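Local coordinates for odorant Binding Protein from Varroa destructor, form P2<1> (Varroa destructor, PDB 7NZA) that probably binds and carries small hydrophobic odorant molecules in a wide open internal cavity of its mostly helical fold, at residues G19-L24 / S98-A103; N89-K94 / E102-K107; E117-Y122 / V126-A131. All coordinates share one frame; numbering follows the deposited sequence. Where two conformers were deposited one is given.

Contact 1: G19-L24 / S98-A103; sequences GKCEQL and SEVEEA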
loop_
_atom_site.group_PDB
_atom_site.type_symbol
_atom_site.label_atom_id
_atom_site.label_comp_id
_atom_site.label_asym_id
_atom_site.label_seq_id
_atom_site.Cartn_x
_atom_site.Cartn_y
_atom_site.Cartn_z
ATOM N N GLY A 19 -2.137 -17.728 -0.199
ATOM C CA GLY A 19 -2.268 -19.038 -0.843
ATOM C C GLY A 19 -1.336 -20.074 -0.229
ATOM O O GLY A 19 -1.237 -20.260 0.979
ATOM N N LYS A 20 -0.553 -20.689 -1.074
ATOM C CA LYS A 20 0.452 -21.750 -0.790
ATOM C C LYS A 20 1.770 -21.152 -0.321
ATOM O O LYS A 20 2.761 -21.916 -0.179
ATOM C CB LYS A 20 0.662 -22.680 -2.004
ATOM C CG LYS A 20 -0.605 -23.371 -2.481
ATOM C CD LYS A 20 -0.421 -24.377 -3.620
ATOM C CE LYS A 20 0.581 -23.921 -4.662
ATOM N NZ LYS A 20 0.646 -24.837 -5.828
ATOM N N CYS A 21 1.885 -19.818 -0.215
ATOM C CA CYS A 21 3.186 -19.142 -0.100
ATOM C C CYS A 21 3.182 -18.088 1.010
ATOM O O CYS A 21 3.644 -16.999 0.795
ATOM C CB CYS A 21 3.516 -18.545 -1.462
ATOM S SG CYS A 21 3.731 -19.817 -2.717
ATOM N N GLU A 22 2.720 -18.467 2.197
ATOM C CA GLU A 22 2.731 -17.590 3.376
ATOM C C GLU A 22 4.156 -17.134 3.660
ATOM O O GLU A 22 4.322 -16.011 4.186
ATOM C CB GLU A 22 2.131 -18.327 4.564
ATOM C CG GLU A 22 0.629 -18.476 4.508
ATOM C CD GLU A 22 -0.205 -17.224 4.793
ATOM O OE1 GLU A 22 0.307 -16.233 5.354
ATOM O OE2 GLU A 22 -1.415 -17.286 4.496
ATOM N N GLN A 23 5.165 -17.904 3.288
ATOM C CA GLN A 23 6.577 -17.524 3.549
ATOM C C GLN A 23 6.951 -16.237 2.833
ATOM O O GLN A 23 7.976 -15.649 3.148
ATOM C CB GLN A 23 7.526 -18.630 3.086
ATOM C CG GLN A 23 7.373 -19.932 3.882
ATOM C CD GLN A 23 6.291 -20.817 3.352
ATOM O OE1 GLN A 23 5.516 -20.544 2.427
ATOM N NE2 GLN A 23 6.249 -22.016 3.950
ATOM N N LEU A 24 6.206 -15.828 1.810
ATOM C CA LEU A 24 6.598 -14.609 1.051
ATOM C C LEU A 24 6.081 -13.321 1.695
ATOM O O LEU A 24 6.401 -12.246 1.196
ATOM C CB LEU A 24 6.107 -14.743 -0.386
ATOM C CG LEU A 24 6.702 -15.906 -1.172
ATOM C CD1 LEU A 24 6.232 -15.903 -2.636
ATOM C CD2 LEU A 24 8.218 -15.908 -1.118
ATOM N N SER A 98 8.836 -27.377 -1.159
ATOM C CA SER A 98 9.794 -27.784 -2.220
ATOM C C SER A 98 9.163 -27.675 -3.616
ATOM O O SER A 98 9.899 -27.221 -4.536
ATOM C CB SER A 98 10.369 -29.172 -1.959
ATOM O OG SER A 98 11.056 -29.173 -0.719
ATOM N N GLU A 99 7.915 -28.114 -3.807
ATOM C CA GLU A 99 7.321 -28.194 -5.172
ATOM C C GLU A 99 7.146 -26.737 -5.657
ATOM O O GLU A 99 7.441 -26.440 -6.829
ATOM C CB GLU A 99 5.957 -28.898 -5.205
ATOM N N VAL A 100 6.650 -25.862 -4.791
ATOM C CA VAL A 100 6.492 -24.425 -5.112
ATOM C C VAL A 100 7.851 -23.825 -5.380
ATOM O O VAL A 100 7.968 -23.078 -6.366
ATOM C CB VAL A 100 5.795 -23.700 -3.964
ATOM C CG1 VAL A 100 5.967 -22.200 -4.110
ATOM C CG2 VAL A 100 4.338 -24.133 -3.920
ATOM N N GLU A 101 8.845 -24.053 -4.552
ATOM C CA GLU A 101 10.167 -23.485 -4.761
ATOM C C GLU A 101 10.621 -23.851 -6.173
ATOM O O GLU A 101 11.208 -23.020 -6.877
ATOM C CB GLU A 101 11.144 -23.916 -3.665
ATOM C CG GLU A 101 12.516 -23.368 -3.936
ATOM C CD GLU A 101 13.626 -23.801 -2.994
ATOM O OE1 GLU A 101 13.666 -23.284 -1.873
ATOM O OE2 GLU A 101 14.456 -24.665 -3.390
ATOM N N GLU A 102 10.576 -25.138 -6.545
ATOM C CA GLU A 102 11.098 -25.575 -7.847
ATOM C C GLU A 102 10.392 -24.814 -8.985
ATOM O O GLU A 102 11.079 -24.357 -9.908
ATOM C CB GLU A 102 10.848 -27.058 -8.013
ATOM C CG GLU A 102 11.549 -27.616 -9.266
ATOM C CD GLU A 102 11.353 -29.113 -9.498
ATOM O OE1 GLU A 102 11.165 -29.810 -8.471
ATOM O OE2 GLU A 102 11.312 -29.556 -10.680
ATOM N N ALA A 103 9.069 -24.701 -8.884
ATOM C CA ALA A 103 8.306 -23.974 -9.918
ATOM C C ALA A 103 8.698 -22.501 -9.947
ATOM O O ALA A 103 8.879 -21.949 -11.034
ATOM C CB ALA A 103 6.836 -24.178 -9.616
#
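Val100 meets the loop 19-24 with both of its methyl groups, and the two do quite different work. The tight half is the CG1 side. CG1 sits 3.6 Å from SG of Cys21, close packing of a methyl on sulfur, and both residues are buried. That sulfur has little freedom, because it is half of the disulfide to Cys141 and its position is set by the covalent bond as well as by the loop. On the helix side, Val100 has CG1 anti to its backbone N (chi1 165°), which swings this methyl onto the sulfur and leaves CG2 for the lysine next door.

The CG2 half is looser, and its partner, Lys20, lies at the exposed side. Here CE of Lys20 comes within 3.8 Å of CG2 of Val100, and the lysine runs obliquely over the methyl instead of stacking along it. A bend at chi3 (-39°) curls the chain so that its aliphatic end grazes the valine while the ammonium carries on past it at an exposed site. Only 114 Å² is buried in all, and the backbones stay well apart, the CA atoms of Lys20 and Val100 being 7.9 Å from each other. The contact is therefore purely a matter of side chains, with the sulfur carrying its buried half.

The loop has its own bracing: Leu24 N donates to Cys21 O (3.0 Å), closing a short turn, and Lys20 shares backbone hydrogen bonding with Cys141. Leu24 goes on to pack against Ile137 of helix 122-141. The loop, which follows strand 16-17 and leads towards helix 28-44, is thus stitched to the end of helix 122-141 and leans through Val100 on the first turn of helix 98-118.

Contact 2: N89-K94 / E102-K107; sequences NEIKNK and EAVLLK. With NA (sodium ion), chain E.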
loop_
_atom_site.group_PDB
_atom_site.type_symbol
_atom_site.label_atom_id
_atom_site.label_comp_id
_atom_site.label_asym_id
_atom_site.label_seq_id
_atom_site.Cartn_x
_atom_site.Cartn_y
_atom_site.Cartn_z
ATOM N N ASN A 89 18.810 -16.346 -4.921
ATOM C CA ASN A 89 19.201 -16.813 -3.568
ATOM C C ASN A 89 18.211 -16.330 -2.521
ATOM O O ASN A 89 17.872 -17.075 -1.569
ATOM C CB ASN A 89 20.577 -16.326 -3.237
ATOM C CG ASN A 89 21.667 -16.975 -4.051
ATOM O OD1 ASN A 89 21.476 -18.077 -4.565
ATOM N ND2 ASN A 89 22.803 -16.313 -4.100
ATOM N N GLU A 90 17.640 -15.152 -2.707
ATOM C CA GLU A 90 16.645 -14.614 -1.737
ATOM C C GLU A 90 15.396 -15.463 -1.785
ATOM O O GLU A 90 14.799 -15.778 -0.706
ATOM C CB GLU A 90 16.366 -13.139 -1.981
ATOM C CG GLU A 90 15.394 -12.504 -1.029
ATOM C CD GLU A 90 14.786 -11.167 -1.400
ATOM O OE1 GLU A 90 14.763 -10.815 -2.585
ATOM O OE2 GLU A 90 14.195 -10.551 -0.497
ATOM N N ILE A 91 14.964 -15.941 -2.957
ATOM C CA ILE A 91 13.797 -16.853 -3.045
ATOM C C ILE A 91 14.136 -18.122 -2.263
ATOM O O ILE A 91 13.238 -18.642 -1.552
ATOM C CB ILE A 91 13.457 -17.167 -4.507
ATOM C CG1 ILE A 91 12.904 -15.940 -5.235
ATOM C CG2 ILE A 91 12.496 -18.324 -4.567
ATOM C CD1 ILE A 91 12.954 -16.056 -6.758
ATOM N N LYS A 92 15.288 -18.728 -2.525
ATOM C CA LYS A 92 15.645 -19.974 -1.791
ATOM C C LYS A 92 15.584 -19.753 -0.269
ATOM O O LYS A 92 15.118 -20.615 0.431
ATOM C CB LYS A 92 17.028 -20.447 -2.238
ATOM C CG LYS A 92 17.056 -21.037 -3.630
ATOM C CD LYS A 92 18.406 -21.360 -4.142
ATOM C CE LYS A 92 19.141 -22.318 -3.247
ATOM N NZ LYS A 92 20.550 -22.408 -3.660
ATOM N N ASN A 93 15.989 -18.585 0.192
ATOM C CA ASN A 93 16.056 -18.298 1.648
ATOM C C ASN A 93 14.664 -18.176 2.226
ATOM O O ASN A 93 14.571 -18.160 3.495
ATOM C CB ASN A 93 16.928 -17.077 1.927
ATOM C CG ASN A 93 18.410 -17.384 1.784
ATOM O OD1 ASN A 93 18.831 -18.542 1.787
ATOM N ND2 ASN A 93 19.216 -16.337 1.702
ATOM N N LYS A 94 13.606 -18.031 1.439
ATOM C CA LYS A 94 12.233 -17.929 1.980
ATOM C C LYS A 94 11.778 -19.293 2.500
ATOM O O LYS A 94 10.733 -19.338 3.188
ATOM C CB LYS A 94 11.300 -17.457 0.858
ATOM C CG LYS A 94 11.596 -16.073 0.294
ATOM C CD LYS A 94 11.401 -14.992 1.326
ATOM C CE LYS A 94 11.418 -13.610 0.712
ATOM N NZ LYS A 94 11.179 -12.596 1.764
ATOM N N GLU A 102 10.576 -25.138 -6.545
ATOM C CA GLU A 102 11.098 -25.575 -7.847
ATOM C C GLU A 102 10.392 -24.814 -8.985
ATOM O O GLU A 102 11.079 -24.357 -9.908
ATOM C CB GLU A 102 10.848 -27.058 -8.013
ATOM C CG GLU A 102 11.549 -27.616 -9.266
ATOM C CD GLU A 102 11.353 -29.113 -9.498
ATOM O OE1 GLU A 102 11.165 -29.810 -8.471
ATOM O OE2 GLU A 102 11.312 -29.556 -10.680
ATOM N N ALA A 103 9.069 -24.701 -8.884
ATOM C CA ALA A 103 8.306 -23.974 -9.918
ATOM C C ALA A 103 8.698 -22.501 -9.947
ATOM O O ALA A 103 8.879 -21.949 -11.034
ATOM C CB ALA A 103 6.836 -24.178 -9.616
ATOM N N VAL A 104 8.814 -21.867 -8.806
ATOM C CA VAL A 104 9.227 -20.444 -8.746
ATOM C C VAL A 104 10.626 -20.240 -9.321
ATOM O O VAL A 104 10.869 -19.273 -10.071
ATOM C CB VAL A 104 9.037 -19.879 -7.329
ATOM C CG1 VAL A 104 9.677 -18.503 -7.263
ATOM C CG2 VAL A 104 7.564 -19.871 -6.907
ATOM N N LEU A 105 11.554 -21.128 -8.978
ATOM C CA LEU A 105 12.939 -20.985 -9.470
ATOM C C LEU A 105 13.010 -21.234 -10.997
ATOM O O LEU A 105 13.857 -20.617 -11.648
ATOM C CB LEU A 105 13.808 -21.970 -8.685
ATOM C CG LEU A 105 14.133 -21.549 -7.242
ATOM C CD1 LEU A 105 14.944 -22.670 -6.608
ATOM C CD2 LEU A 105 14.856 -20.237 -7.162
ATOM N N LEU A 106 12.154 -22.049 -11.535
ATOM C CA LEU A 106 12.106 -22.225 -12.997
ATOM C C LEU A 106 11.581 -20.966 -13.646
ATOM O O LEU A 106 12.131 -20.483 -14.637
ATOM C CB LEU A 106 11.237 -23.431 -13.371
ATOM C CG LEU A 106 11.237 -23.777 -14.853
ATOM C CD1 LEU A 106 12.655 -24.099 -15.362
ATOM C CD2 LEU A 106 10.315 -24.953 -15.088
ATOM N N LYS A 107 10.554 -20.335 -13.046
ATOM C CA LYS A 107 10.067 -19.048 -13.575
ATOM C C LYS A 107 11.105 -17.991 -13.370
ATOM O O LYS A 107 11.179 -17.052 -14.190
ATOM C CB LYS A 107 8.683 -18.712 -13.006
ATOM C CG LYS A 107 7.561 -19.581 -13.541
ATOM C CD LYS A 107 7.431 -19.454 -15.033
ATOM C CE LYS A 107 6.147 -20.114 -15.521
ATOM N NZ LYS A 107 6.004 -19.853 -16.965
HETATM NA NA NA E . 16.563 -20.744 -10.917
#
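Val104 is the first residue of 102-107 to reach the facing helix: its CG1 lies 3.9 Å from CG2 of Ile91. CD1 of the same isoleucine stands only slightly farther from that methyl, so Val104 CG1 is touched by two ends of one branched side chain. Both residues are buried, and Ile91 also packs on Met133 of helix 122-141 and on Ala8 of the second subunit.

Leu105 follows, and it slides past Ile91 in the opposite direction, bringing its CD2 to 4.0 Å from Ile91 CG2. With CG beside its backbone N (chi1 -76°), the leucine forks towards helix 84-93, and its other methyl, CD1, comes 4.0 Å from CG of Lys92. There the two chains cross at about a right angle, and it is CG, in the aliphatic part of the lysine, that is touched.

This is an antiparallel helical hairpin: the segment axes run at 170° with a closest approach of 10.5 Å, and a short connection after Lys94 turns the chain back into helix 98-118.

The carbonyl of Leu105 faces a sodium ion, with O 2.8 Å from the metal; Arg88, one turn before Lys92, is the other protein residue of the site. Further on, the side chain of Lys107 packs instead against Asn136 and Ile140 of helix 122-141.

Contact 3: E117-Y122 / V126-A131; sequences EKHDDY and VQLYQA. With SO4 (sulfate ion), chain C.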
loop_
_atom_site.group_PDB
_atom_site.type_symbol
_atom_site.label_atom_id
_atom_site.label_comp_id
_atom_site.label_asym_id
_atom_site.label_seq_id
_atom_site.Cartn_x
_atom_site.Cartn_y
_atom_site.Cartn_z
ATOM N N GLU A 117 16.417 -10.810 -22.963
ATOM C CA GLU A 117 16.274 -10.830 -24.450
ATOM C C GLU A 117 15.447 -9.634 -24.923
ATOM O O GLU A 117 15.756 -9.136 -26.042
ATOM C CB GLU A 117 15.665 -12.144 -24.882
ATOM C CG GLU A 117 16.598 -13.288 -24.601
ATOM C CD GLU A 117 16.235 -14.585 -25.296
ATOM O OE1 GLU A 117 15.082 -14.728 -25.761
ATOM O OE2 GLU A 117 17.099 -15.469 -25.312
ATOM N N LYS A 118 14.500 -9.105 -24.152
ATOM C CA LYS A 118 13.608 -8.028 -24.624
ATOM C C LYS A 118 14.353 -6.708 -24.505
ATOM O O LYS A 118 14.087 -5.774 -25.308
ATOM C CB LYS A 118 12.332 -8.002 -23.781
ATOM C CG LYS A 118 11.433 -6.807 -24.042
ATOM C CD LYS A 118 10.571 -7.022 -25.211
ATOM C CE LYS A 118 9.452 -6.016 -25.281
ATOM N NZ LYS A 118 9.064 -5.831 -26.692
ATOM N N HIS A 119 15.105 -6.497 -23.429
ATOM C CA HIS A 119 15.660 -5.170 -23.124
ATOM C C HIS A 119 17.177 -5.217 -23.005
ATOM O O HIS A 119 17.697 -6.106 -22.324
ATOM C CB HIS A 119 15.031 -4.690 -21.830
ATOM C CG HIS A 119 13.560 -4.438 -21.906
ATOM N ND1 HIS A 119 12.980 -3.491 -22.767
ATOM C CD2 HIS A 119 12.527 -4.983 -21.245
ATOM C CE1 HIS A 119 11.691 -3.470 -22.554
ATOM N NE2 HIS A 119 11.374 -4.373 -21.663
ATOM N N ASP A 120 17.852 -4.249 -23.594
ATOM C CA ASP A 120 19.285 -3.980 -23.340
ATOM C C ASP A 120 19.436 -2.975 -22.191
ATOM O O ASP A 120 20.483 -3.022 -21.572
ATOM C CB ASP A 120 19.928 -3.439 -24.629
ATOM C CG ASP A 120 20.011 -4.504 -25.732
ATOM O OD1 ASP A 120 20.046 -5.716 -25.422
ATOM O OD2 ASP A 120 20.049 -4.106 -26.891
ATOM N N ASP A 121 18.443 -2.154 -21.913
ATOM C CA ASP A 121 18.482 -1.203 -20.792
ATOM C C ASP A 121 18.364 -1.993 -19.478
ATOM O O ASP A 121 17.364 -2.686 -19.307
ATOM C CB ASP A 121 17.419 -0.130 -20.959
ATOM C CG ASP A 121 17.555 0.860 -19.850
ATOM O OD1 ASP A 121 17.022 0.572 -18.815
ATOM O OD2 ASP A 121 18.377 1.808 -19.941
ATOM N N TYR A 122 19.306 -1.811 -18.581
ATOM C CA TYR A 122 19.397 -2.602 -17.338
ATOM C C TYR A 122 18.230 -2.298 -16.418
ATOM O O TYR A 122 17.811 -3.178 -15.648
ATOM C CB TYR A 122 20.724 -2.358 -16.636
ATOM C CG TYR A 122 21.903 -2.846 -17.444
ATOM C CD1 TYR A 122 21.908 -4.053 -18.116
ATOM C CD2 TYR A 122 23.060 -2.090 -17.466
ATOM C CE1 TYR A 122 22.988 -4.445 -18.908
ATOM C CE2 TYR A 122 24.152 -2.470 -18.225
ATOM C CZ TYR A 122 24.148 -3.682 -18.873
ATOM O OH TYR A 122 25.249 -4.058 -19.609
ATOM N N VAL A 126 15.144 -5.057 -15.167
ATOM C CA VAL A 126 14.683 -5.372 -13.802
ATOM C C VAL A 126 13.187 -5.081 -13.731
ATOM O O VAL A 126 12.421 -5.850 -13.096
ATOM C CB VAL A 126 15.485 -4.685 -12.658
ATOM C CG1 VAL A 126 15.568 -3.202 -12.729
ATOM C CG2 VAL A 126 14.956 -5.190 -11.321
ATOM N N GLN A 127 12.706 -4.055 -14.409
ATOM C CA GLN A 127 11.259 -3.772 -14.414
ATOM C C GLN A 127 10.475 -4.945 -14.975
ATOM O O GLN A 127 9.487 -5.394 -14.411
ATOM C CB GLN A 127 10.975 -2.479 -15.209
ATOM C CG GLN A 127 11.521 -1.199 -14.503
ATOM C CD GLN A 127 11.469 0.034 -15.369
ATOM O OE1 GLN A 127 11.348 -0.068 -16.597
ATOM N NE2 GLN A 127 11.620 1.206 -14.756
ATOM N N LEU A 128 10.911 -5.470 -16.120
ATOM C CA LEU A 128 10.152 -6.602 -16.711
ATOM C C LEU A 128 10.344 -7.855 -15.839
ATOM O O LEU A 128 9.366 -8.544 -15.618
ATOM C CB LEU A 128 10.536 -6.835 -18.172
ATOM C CG LEU A 128 9.801 -7.995 -18.846
ATOM C CD1 LEU A 128 8.285 -7.835 -18.789
ATOM C CD2 LEU A 128 10.242 -8.126 -20.306
ATOM N N TYR A 129 11.537 -8.113 -15.316
ATOM C CA TYR A 129 11.748 -9.286 -14.442
ATOM C C TYR A 129 10.802 -9.213 -13.242
ATOM O O TYR A 129 10.144 -10.206 -12.919
ATOM C CB TYR A 129 13.187 -9.320 -13.945
ATOM C CG TYR A 129 13.425 -10.330 -12.869
ATOM C CD1 TYR A 129 13.578 -11.671 -13.172
ATOM C CD2 TYR A 129 13.417 -9.962 -11.531
ATOM C CE1 TYR A 129 13.766 -12.609 -12.183
ATOM C CE2 TYR A 129 13.607 -10.876 -10.510
ATOM C CZ TYR A 129 13.770 -12.232 -10.850
ATOM O OH TYR A 129 13.892 -13.097 -9.823
ATOM N N GLN A 130 10.692 -8.050 -12.598
ATOM C CA GLN A 130 9.871 -7.957 -11.362
ATOM C C GLN A 130 8.412 -8.148 -11.738
ATOM O O GLN A 130 7.638 -8.827 -11.013
ATOM C CB GLN A 130 10.096 -6.660 -10.658
ATOM C CG GLN A 130 11.423 -6.595 -9.965
ATOM C CD GLN A 130 11.599 -5.395 -9.089
ATOM O OE1 GLN A 130 11.304 -4.268 -9.503
ATOM N NE2 GLN A 130 12.045 -5.556 -7.857
ATOM N N ALA A 131 7.948 -7.568 -12.857
ATOM C CA ALA A 131 6.556 -7.751 -13.269
ATOM C C ALA A 131 6.284 -9.212 -13.591
ATOM O O ALA A 131 5.248 -9.769 -13.247
ATOM C CB ALA A 131 6.225 -6.857 -14.455
HETATM S S SO4 C . 15.494 -1.505 -24.379
HETATM O O1 SO4 C . 16.539 -2.249 -25.033
HETATM O O2 SO4 C . 15.577 -0.089 -24.647
HETATM O O3 SO4 C . 15.656 -1.741 -22.933
HETATM O O4 SO4 C . 14.216 -1.959 -24.747
#
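His119 meets Leu128 across the contact while its ND1 holds a sulfate ion, probably taken up from the crystallisation liquor, and that anion in the turn is the oddest thing here. The bond from ND1 to sulfate O4 is short and nearly straight (2.8 Å, 174°), with the sulfur lying in the ring plane at its edge. A second bond, from ND1 to O3, is weak. The backbone completes the grip. Asp120 N donates to sulfate O1 at 2.8 Å. Sulfate O3 takes a bond of 3.0 Å from Asp121 N, and Asn124 ND2 adds another to the ion. An anion cupped by these N-H groups near the start of helix 122-141 is likely to be favoured by the helix dipole.

One face of the ring is covered by Lys118, whose CG sits 3.4 Å above the plane, over its centre. In the conformer of Leu128 described here, CD2 comes 4.0 Å from His119 CD2, meeting the ring obliquely; a second conformer makes this packing less certain. With an alanine here, sulfate O4 would probably lose its straight ND1 bond and Lys118 CG would be left without the ring beneath it.

Tyr122 O accepts from Val126 N in the first helical turn (3.3 Å, 155°). Asp121 is the N-cap, and its CG, anti to the backbone N (chi1 -176°), is placed where OD1 reaches Asn124 N.

The turn joins helix 98-118 to helix 122-141. Leu128 also meets Glu114 on the first of these, and Val126 packs on Leu70 of helix 55-72.

In the fold
All three contacts draw on helix 98-118 or its ends, but at different depths. Contact 1 is buried, contact 2 partly so, and contact 3 lies at the surface. Contacts 1 and 2 are neighbours, about 8 Å between centres: they share Glu102 and Ala103, and Leu24 packs against Lys94. Both are held by apolar packing, with the aliphatic part of a lysine at the margin, one on the sulfur of a disulfide, the other beside a sodium ion. Contact 3, its centre about 18 Å from that of contact 2 and about 24 Å from that of contact 1, is more polar: a backbone hydrogen bond joins its segments beside a leucine packed on a histidine, and the turn holds an anion. Contacts 2 and 3 both touch the second subunit.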